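Local coordinates for protein actibind (Aspergillus niger, PDB 3D3Z) that cleaves RNA as a T2-family ribonuclease, probably without strict base specificity but with a preference for adenylic acid, at residues P26-L31 against P55-D59; C118-I122 against G207-G211; I181-Y185 against V215-R219; C191-L196 against G229-P233. All blocks are in the same frame, centred on the assembly; numbering follows the deposited sequence. Where two conformers were deposited one is given.

Contact 1 (P26-L31 against P55-D59); sequences PGGSLL and PDNCD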
# COMPACT_ATOMS: atom_id res chain seq x y z
N PRO A 26 7.98 4.95 15.45
CA PRO A 26 8.74 5.81 14.52
C PRO A 26 8.25 5.72 13.06
O PRO A 26 8.56 6.58 12.25
CB PRO A 26 10.19 5.33 14.68
CG PRO A 26 10.10 3.92 15.11
CD PRO A 26 8.73 3.74 15.84
N GLY A 27 7.44 4.71 12.77
CA GLY A 27 6.85 4.54 11.44
C GLY A 27 5.67 5.45 11.16
O GLY A 27 4.56 4.99 11.00
N GLY A 28 5.94 6.74 11.04
CA GLY A 28 4.92 7.75 10.83
C GLY A 28 4.62 8.08 9.39
O GLY A 28 3.65 8.80 9.12
N SER A 29 5.44 7.58 8.46
CA SER A 29 5.17 7.71 7.04
C SER A 29 4.66 6.36 6.53
O SER A 29 5.38 5.36 6.55
CB SER A 29 6.43 8.16 6.24
OG SER A 29 6.10 8.20 4.87
N LEU A 30 3.40 6.34 6.13
CA LEU A 30 2.74 5.12 5.71
C LEU A 30 2.63 5.13 4.19
O LEU A 30 2.00 6.00 3.64
CB LEU A 30 1.33 4.98 6.32
CG LEU A 30 1.19 4.44 7.75
CD1 LEU A 30 1.44 2.93 7.73
CD2 LEU A 30 2.09 5.06 8.69
N LEU A 31 3.19 4.11 3.55
CA LEU A 31 3.25 4.00 2.10
C LEU A 31 2.28 2.96 1.61
O LEU A 31 2.45 1.79 1.91
CB LEU A 31 4.68 3.64 1.63
CG LEU A 31 5.79 4.68 1.76
CD1 LEU A 31 6.07 5.21 3.21
CD2 LEU A 31 7.03 4.05 1.18
N PRO A 55 5.19 0.99 6.84
CA PRO A 55 5.64 2.06 7.75
C PRO A 55 7.12 2.48 7.54
O PRO A 55 8.04 1.69 7.76
CB PRO A 55 5.44 1.45 9.15
CG PRO A 55 5.58 -0.06 8.92
CD PRO A 55 5.18 -0.34 7.51
N ASP A 56 7.35 3.69 7.06
CA ASP A 56 8.68 4.21 6.97
C ASP A 56 8.83 5.15 8.14
O ASP A 56 7.88 5.86 8.56
CB ASP A 56 8.87 5.06 5.71
CG ASP A 56 9.25 4.25 4.45
OD1 ASP A 56 9.10 2.99 4.40
OD2 ASP A 56 9.72 4.95 3.50
N ASN A 57 10.07 5.21 8.63
CA ASN A 57 10.51 6.29 9.44
C ASN A 57 10.37 7.60 8.71
O ASN A 57 10.23 7.66 7.47
CB ASN A 57 11.94 6.05 9.86
CG ASN A 57 12.08 4.82 10.65
OD1 ASN A 57 11.19 4.48 11.47
ND2 ASN A 57 13.17 4.12 10.45
N CYS A 58 10.34 8.67 9.49
CA CYS A 58 10.07 9.97 8.90
C CYS A 58 11.21 10.46 7.98
O CYS A 58 10.98 11.27 7.12
CB CYS A 58 9.76 10.99 9.99
SG CYS A 58 8.24 10.50 10.96
N ASP A 59 12.40 9.91 8.16
CA ASP A 59 13.57 10.24 7.32
C ASP A 59 13.69 9.33 6.08
O ASP A 59 14.70 9.40 5.36
CB ASP A 59 14.85 10.19 8.14
CG ASP A 59 15.17 8.85 8.66
OD1 ASP A 59 14.38 7.90 8.40
OD2 ASP A 59 16.23 8.71 9.35
O HOH W 1 10.66 8.32 12.37

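Contact 2 (C118-I122 against G207-G211); sequences CINTI and GSAIG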
# COMPACT_ATOMS: atom_id res chain seq x y z
N CYS A 118 5.46 -4.01 11.89
CA CYS A 118 6.17 -2.77 12.20
C CYS A 118 5.25 -1.56 12.37
O CYS A 118 5.73 -0.45 12.59
CB CYS A 118 7.25 -2.53 11.10
SG CYS A 118 8.57 -3.74 11.12
N ILE A 119 3.95 -1.75 12.23
CA ILE A 119 2.98 -0.67 12.44
C ILE A 119 2.63 -0.68 13.95
O ILE A 119 1.89 -1.56 14.45
CB ILE A 119 1.78 -0.85 11.53
CG1 ILE A 119 2.25 -0.91 10.06
CG2 ILE A 119 0.75 0.27 11.73
CD1 ILE A 119 1.15 -1.14 9.04
N ASN A 120 3.20 0.26 14.69
CA ASN A 120 3.08 0.22 16.15
C ASN A 120 1.64 0.31 16.66
O ASN A 120 1.31 -0.28 17.69
CB ASN A 120 3.96 1.29 16.81
CG ASN A 120 3.41 2.66 16.63
OD1 ASN A 120 3.37 3.15 15.52
ND2 ASN A 120 2.90 3.26 17.70
N THR A 121 0.75 0.99 15.92
CA THR A 121 -0.61 1.24 16.36
C THR A 121 -1.59 0.04 16.13
O THR A 121 -2.76 0.14 16.50
CB THR A 121 -1.20 2.49 15.70
OG1 THR A 121 -1.15 2.31 14.27
CG2 THR A 121 -0.44 3.79 16.11
N ILE A 122 -1.05 -1.08 15.64
CA ILE A 122 -1.79 -2.30 15.23
C ILE A 122 -1.71 -3.40 16.28
O ILE A 122 -2.34 -4.42 16.18
CB ILE A 122 -1.18 -2.86 13.88
CG1 ILE A 122 -1.39 -1.84 12.76
CG2 ILE A 122 -1.74 -4.22 13.50
CD1 ILE A 122 -1.38 -2.42 11.33
N GLY A 207 -4.29 9.42 14.42
CA GLY A 207 -4.84 8.27 15.10
C GLY A 207 -4.15 6.95 14.78
O GLY A 207 -2.92 6.85 14.63
N SER A 208 -4.96 5.91 14.72
CA SER A 208 -4.46 4.57 14.49
C SER A 208 -4.31 4.32 12.99
O SER A 208 -5.04 4.88 12.20
CB SER A 208 -5.43 3.53 15.06
OG SER A 208 -4.96 2.21 14.86
N ALA A 209 -3.35 3.47 12.64
CA ALA A 209 -3.23 2.99 11.26
C ALA A 209 -4.46 2.23 10.84
O ALA A 209 -4.74 2.18 9.65
CB ALA A 209 -1.99 2.09 11.06
N ILE A 210 -5.20 1.63 11.81
CA ILE A 210 -6.51 1.05 11.51
C ILE A 210 -7.63 2.01 11.85
O ILE A 210 -7.93 2.22 13.01
CB ILE A 210 -6.79 -0.30 12.28
CG1 ILE A 210 -5.59 -1.26 12.17
CG2 ILE A 210 -8.12 -0.89 11.84
CD1 ILE A 210 -5.41 -1.96 10.85
N GLY A 211 -8.22 2.60 10.85
CA GLY A 211 -9.33 3.51 11.03
C GLY A 211 -8.98 4.97 11.24
O GLY A 211 -9.89 5.81 11.30
O HOH W 2 -4.48 1.78 17.44

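Contact 3 (I181-Y185 against V215-R219); sequences IHDGY and VASER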
# COMPACT_ATOMS: atom_id res chain seq x y z
N ILE A 181 -4.93 12.67 -7.48
CA ILE A 181 -5.72 11.85 -6.55
C ILE A 181 -5.05 11.71 -5.17
O ILE A 181 -5.48 10.88 -4.34
CB ILE A 181 -6.05 10.48 -7.14
CG1 ILE A 181 -4.78 9.64 -7.37
CG2 ILE A 181 -6.91 10.60 -8.38
CD1 ILE A 181 -5.09 8.20 -7.75
N HIS A 182 -4.03 12.53 -4.91
CA HIS A 182 -3.24 12.44 -3.70
C HIS A 182 -2.91 13.85 -3.19
O HIS A 182 -1.80 14.11 -2.67
CB HIS A 182 -1.97 11.62 -3.96
CG HIS A 182 -1.22 11.20 -2.72
ND1 HIS A 182 -1.79 10.41 -1.73
CD2 HIS A 182 0.06 11.39 -2.35
CE1 HIS A 182 -0.89 10.18 -0.79
NE2 HIS A 182 0.25 10.75 -1.15
N ASP A 183 -3.87 14.75 -3.34
CA ASP A 183 -3.79 16.09 -2.76
C ASP A 183 -2.64 16.94 -3.31
O ASP A 183 -2.09 17.78 -2.60
CB ASP A 183 -3.67 15.99 -1.24
CG ASP A 183 -4.22 17.21 -0.53
OD1 ASP A 183 -5.33 17.63 -0.90
OD2 ASP A 183 -3.57 17.73 0.41
N GLY A 184 -2.26 16.70 -4.56
CA GLY A 184 -1.11 17.37 -5.17
C GLY A 184 0.27 16.86 -4.81
O GLY A 184 1.27 17.40 -5.28
N TYR A 185 0.34 15.81 -3.99
CA TYR A 185 1.59 15.12 -3.74
C TYR A 185 1.72 13.92 -4.67
O TYR A 185 0.89 13.01 -4.64
CB TYR A 185 1.66 14.63 -2.32
CG TYR A 185 1.77 15.72 -1.32
CD1 TYR A 185 2.99 16.35 -1.08
CD2 TYR A 185 0.66 16.15 -0.59
CE1 TYR A 185 3.12 17.37 -0.12
CE2 TYR A 185 0.77 17.19 0.36
CZ TYR A 185 2.01 17.79 0.59
OH TYR A 185 2.13 18.81 1.51
N VAL A 215 -3.60 11.21 5.69
CA VAL A 215 -3.40 12.53 5.07
C VAL A 215 -2.23 12.45 4.09
O VAL A 215 -1.10 12.13 4.49
CB VAL A 215 -3.11 13.58 6.18
CG1 VAL A 215 -2.68 14.94 5.60
CG2 VAL A 215 -4.35 13.74 7.07
N ALA A 216 -2.53 12.76 2.83
CA ALA A 216 -1.57 12.65 1.71
C ALA A 216 -0.37 13.48 2.04
O ALA A 216 -0.50 14.63 2.47
CB ALA A 216 -2.21 13.06 0.38
N SER A 217 0.82 12.87 1.95
CA SER A 217 2.07 13.52 2.33
C SER A 217 3.16 13.41 1.26
O SER A 217 3.05 12.69 0.27
CB SER A 217 2.58 13.02 3.66
OG SER A 217 2.98 11.67 3.62
N GLU A 218 4.23 14.16 1.48
CA GLU A 218 5.30 14.23 0.49
C GLU A 218 6.13 12.94 0.39
O GLU A 218 6.55 12.36 1.41
CB GLU A 218 6.22 15.43 0.78
CG GLU A 218 6.94 15.91 -0.45
CD GLU A 218 7.58 17.25 -0.25
OE1 GLU A 218 6.82 18.26 -0.19
OE2 GLU A 218 8.84 17.29 -0.16
N ARG A 219 6.39 12.53 -0.85
CA ARG A 219 7.22 11.36 -1.09
C ARG A 219 8.63 11.55 -0.55
O ARG A 219 9.23 12.63 -0.67
CB ARG A 219 7.23 11.00 -2.59
CG ARG A 219 7.97 12.01 -3.48
CD ARG A 219 7.63 11.79 -4.91
NE ARG A 219 8.30 12.76 -5.77
CZ ARG A 219 8.17 12.79 -7.09
NH1 ARG A 219 7.43 11.87 -7.70
NH2 ARG A 219 8.81 13.72 -7.80
O HOH W 3 -2.55 16.29 2.22
O HOH W 4 5.14 19.97 0.98

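Contact 4 (C191-L196 against G229-P233); sequences CEDGAL and GIKYP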
# COMPACT_ATOMS: atom_id res chain seq x y z
N CYS A 191 10.16 2.52 -12.23
CA CYS A 191 10.22 1.93 -13.57
C CYS A 191 11.11 0.72 -13.56
O CYS A 191 12.02 0.60 -12.73
CB CYS A 191 10.78 2.94 -14.59
SG CYS A 191 9.65 4.20 -15.06
N GLU A 192 10.82 -0.21 -14.45
CA GLU A 192 11.65 -1.38 -14.64
C GLU A 192 11.87 -1.54 -16.12
O GLU A 192 10.91 -1.62 -16.88
CB GLU A 192 10.94 -2.64 -14.13
CG GLU A 192 11.85 -3.86 -14.02
CD GLU A 192 12.89 -3.72 -12.94
OE1 GLU A 192 12.61 -2.97 -11.99
OE2 GLU A 192 13.99 -4.34 -13.01
N ASP A 193 13.13 -1.62 -16.54
CA ASP A 193 13.43 -1.83 -17.96
C ASP A 193 12.75 -0.70 -18.76
O ASP A 193 12.11 -0.97 -19.78
CB ASP A 193 12.91 -3.21 -18.46
CG ASP A 193 13.61 -4.41 -17.79
OD1 ASP A 193 14.83 -4.49 -17.95
OD2 ASP A 193 12.98 -5.29 -17.13
N GLY A 194 12.83 0.54 -18.27
CA GLY A 194 12.09 1.64 -18.90
C GLY A 194 10.57 1.58 -18.95
O GLY A 194 9.94 2.39 -19.63
N ALA A 195 9.96 0.65 -18.20
CA ALA A 195 8.49 0.53 -18.15
C ALA A 195 7.97 0.88 -16.74
O ALA A 195 8.56 0.54 -15.72
CB ALA A 195 8.03 -0.87 -18.56
N LEU A 196 6.86 1.58 -16.74
CA LEU A 196 6.10 1.93 -15.55
C LEU A 196 5.68 0.60 -14.85
O LEU A 196 5.15 -0.34 -15.48
CB LEU A 196 4.93 2.86 -15.98
CG LEU A 196 4.16 3.73 -15.02
CD1 LEU A 196 5.04 4.68 -14.24
CD2 LEU A 196 3.04 4.44 -15.81
N GLY A 229 10.44 8.84 -22.40
CA GLY A 229 10.52 7.59 -23.13
C GLY A 229 9.85 6.46 -22.37
O GLY A 229 10.02 5.30 -22.75
N ILE A 230 9.10 6.79 -21.30
CA ILE A 230 8.54 5.75 -20.37
C ILE A 230 7.46 4.93 -21.05
O ILE A 230 6.49 5.46 -21.62
CB ILE A 230 8.01 6.35 -19.04
CG1 ILE A 230 9.16 6.94 -18.22
CG2 ILE A 230 7.32 5.26 -18.17
CD1 ILE A 230 8.69 8.00 -17.13
N LYS A 231 7.64 3.62 -21.00
CA LYS A 231 6.65 2.74 -21.56
C LYS A 231 5.61 2.37 -20.49
O LYS A 231 5.94 2.23 -19.33
CB LYS A 231 7.27 1.45 -22.07
CG LYS A 231 8.44 1.69 -23.02
CD LYS A 231 8.97 0.40 -23.59
CE LYS A 231 9.82 -0.37 -22.59
NZ LYS A 231 9.65 -1.87 -22.86
N TYR A 232 4.37 2.25 -20.94
CA TYR A 232 3.25 1.78 -20.13
C TYR A 232 2.71 0.52 -20.80
O TYR A 232 1.80 0.60 -21.63
CB TYR A 232 2.22 2.88 -20.03
CG TYR A 232 1.12 2.78 -18.98
CD1 TYR A 232 1.06 1.74 -18.04
CD2 TYR A 232 0.16 3.79 -18.90
CE1 TYR A 232 0.04 1.72 -17.08
CE2 TYR A 232 -0.84 3.77 -17.95
CZ TYR A 232 -0.89 2.73 -17.04
OH TYR A 232 -1.92 2.73 -16.11
N PRO A 233 3.36 -0.62 -20.57
CA PRO A 233 3.00 -1.81 -21.36
C PRO A 233 1.58 -2.32 -21.11
O PRO A 233 1.14 -2.33 -19.94
CB PRO A 233 4.07 -2.83 -20.99
CG PRO A 233 5.15 -2.06 -20.31
CD PRO A 233 4.50 -0.90 -19.68
O HOH W 5 9.96 -3.13 -20.72

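Contact 1 (P26-L31 against P55-D59)
Ser-29 and Asp-56 form an antiparallel, hydrogen-bonded strand pair at the end of the five-stranded antiparallel sheet, where strand 29-35 starts and strand 49-56 stops; the contact is mostly buried. Two backbone bonds define the pair: Ser-29 N donates to Asp-56 O at 3.0 Å, and Asp-56 N donates to Ser-29 O at 2.6 Å with an N-H...O angle of 168°. Leu-30 and Pro-55 follow as a non-hydrogen-bonded pair. Gly-28 and Ser-29 both face Asp-56, which makes a classic beta bulge, and Gly-27 is the centre of an inverse gamma turn just ahead of the strand. Beyond the bulge Asn-57 CA lies 3.4 Å from Pro-26 O, its C-H aimed almost straight at the oxygen, and a water accepts from Cys-58 N while donating to Pro-26 O. Among side chains, Leu-31 crosses Asp-56 at about a right angle, and both of its methyls meet the carboxylate, CD1 coming within 3.5 Å of Asp-56 CG. A chi1 of -86° sets that CG beside the backbone N of Asp-56. Asn-57 runs alongside the ring of Pro-26, with OD1 3.5 Å from Pro-26 CB, while its ND2 is hydrogen-bonded to Thr-61 OG1.

Contact 2 (C118-I122 against G207-G211)
Thr-121 and Ala-209 make a direct hydrogen bond between two loops: segment 118-122, which follows helix 104-116, and segment 207-211, which joins strands 195-206 and 213-216. Ala-209 N donates to Thr-121 OG1 at 3.0 Å, with an N-H...O angle of 164°. With chi1 at 58°, OG1 sits between the backbone N and the carbonyl carbon of Thr-121, which turns it to the amide; the same hydroxyl is hydrogen-bonded to Asn-24 OD1. Next to it, Ser-208 OG accepts from Ile-210 N at 3.1 Å, closing an ST turn, and a water bridges this hydroxyl to Thr-121 O, lying 2.7 Å from Ser-208 OG.

Two of the apolar contacts meet at the methyl of Ala-209. Ile-119 CG2 comes to 3.4 Å of Ala-209 CB, tighter than usual carbon packing, and Ile-122 CG1 approaches the same CB more loosely. Tentatively, since Ile-122 has two conformers, its side chain crosses that of Ile-210 at about a right angle, CD1 to CD1. Both side chains also touch helix 134-147.

Ala-209 thus takes part in both kinds of interaction, consistent with a loop held there by a hydrogen bond on its amide and tight packing on its methyl.

Contact 3 (I181-Y185 against V215-R219)
His-182 lays its imidazole over the methyl of Ala-216, a CH-pi contact with Ala-216 CB 3.5 Å from the centroid of the His-182 ring and 15° off the normal. The ring gets there because CG is anti to the backbone N of His-182 (chi1 -167°), and Ala-216 CB is also 3.3 Å from His-182 O. Elsewhere around the imidazole, Phe-203 and Tyr-201 of strand 195-206 make edge-to-face contacts, and NE2 has a weak hydrogen bond to Tyr-202 O. In one of its two conformers Asp-183 adds its CB, 3.7 Å from Ala-216 CB, and a water, doubtful because it sits unusually close to the carboxylate, would link Asp-183 OD2 to Ala-216 O.

Residues His-182 to Tyr-185 form a type I' beta turn, closed by the bond from Tyr-185 N to His-182 O, in the loop joining helix 171-179 to strand 188-192. The turn packs against the end of strand 213-216 and the chain that follows it.

Tyr-185 has CG anti to its carbonyl carbon, which lays the ring on the backbone of 215-219: Ser-217 C and Glu-218 N lie over one face, both displaced from the ring centre. Its CD1 reaches 3.5 Å from Glu-218 CA. The extended Glu-218 side chain crosses the tyrosine at about a right angle, with CB 3.8 Å from Tyr-185 CE1, its carboxylate plane tilted 40° to the ring, and OE1 at the ring edge.

Contact 4 (C191-L196 against G229-P233)
Leu-196 packs over the ring of Tyr-232, where a hairpin end meets the 229-233 chain beside it. CD2 of Leu-196 stands over the centre of the phenol ring, 4.0 Å from the centroid of the Tyr-232 ring and 11° off the normal, a CH-pi contact. The leucine CG is anti to the backbone N (chi1 -162°), carrying the branch out to that face, while Leu-196 CB meets Ile-230 CG2 at 4.0 Å. That same isoleucine methyl touches Cys-191 SG, whose disulfide partner is Cys-225. Elsewhere along 229-233, Ala-195 CB touches Pro-233 CG at 3.6 Å.

Lys-231 runs along the turn: its CE passes 3.7 Å from Asp-193 O, and the chain bends at chi3 and chi4. A water between NZ and Asp-193 O lies too close to the amine for the link to be more than doubtful. The turn, Glu-192 to Ala-195, is type I'.

The backbones fix this arrangement through a single bridge between Ala-195 and Lys-231. Lys-231 N donates to Gly-194 O at 2.9 Å, and Leu-196 N donates to Lys-231 O at 2.8 Å; both bonds are nearly straight. Leu-196 O, by contrast, is buried with no polar partner in the model.

Segment 229-233 thus runs beside the turn end of the hairpin formed by strands 188-192 and 195-206. Leu-196 and Ile-230 also pack on Ile-174 of helix 171-179, and Tyr-232 touches helix 152-158, its hydroxyl hydrogen-bonded to Trp-48 NE1.

Contacts 1 and 2 are neighbours, their centres 11 Å apart, and they touch: Pro-55 CG packs 3.6 Å from Ile-119 CG1. Pro-55 also lies about 4 Å, side chain to side chain, from His-115, a predicted active-site residue, so this packing adjoins the probable catalytic region. Contacts 1, 3 and 4 all reach the same antiparallel sheet, and strand 195-206 is next to both 29-35 and 213-216. Contact 4 is remote, its centre about 34 Å from that of contact 2, on the opposite side of the chain's centre. Contact 1 closes first along the chain; the other three then interleave, tying later segments back across the fold.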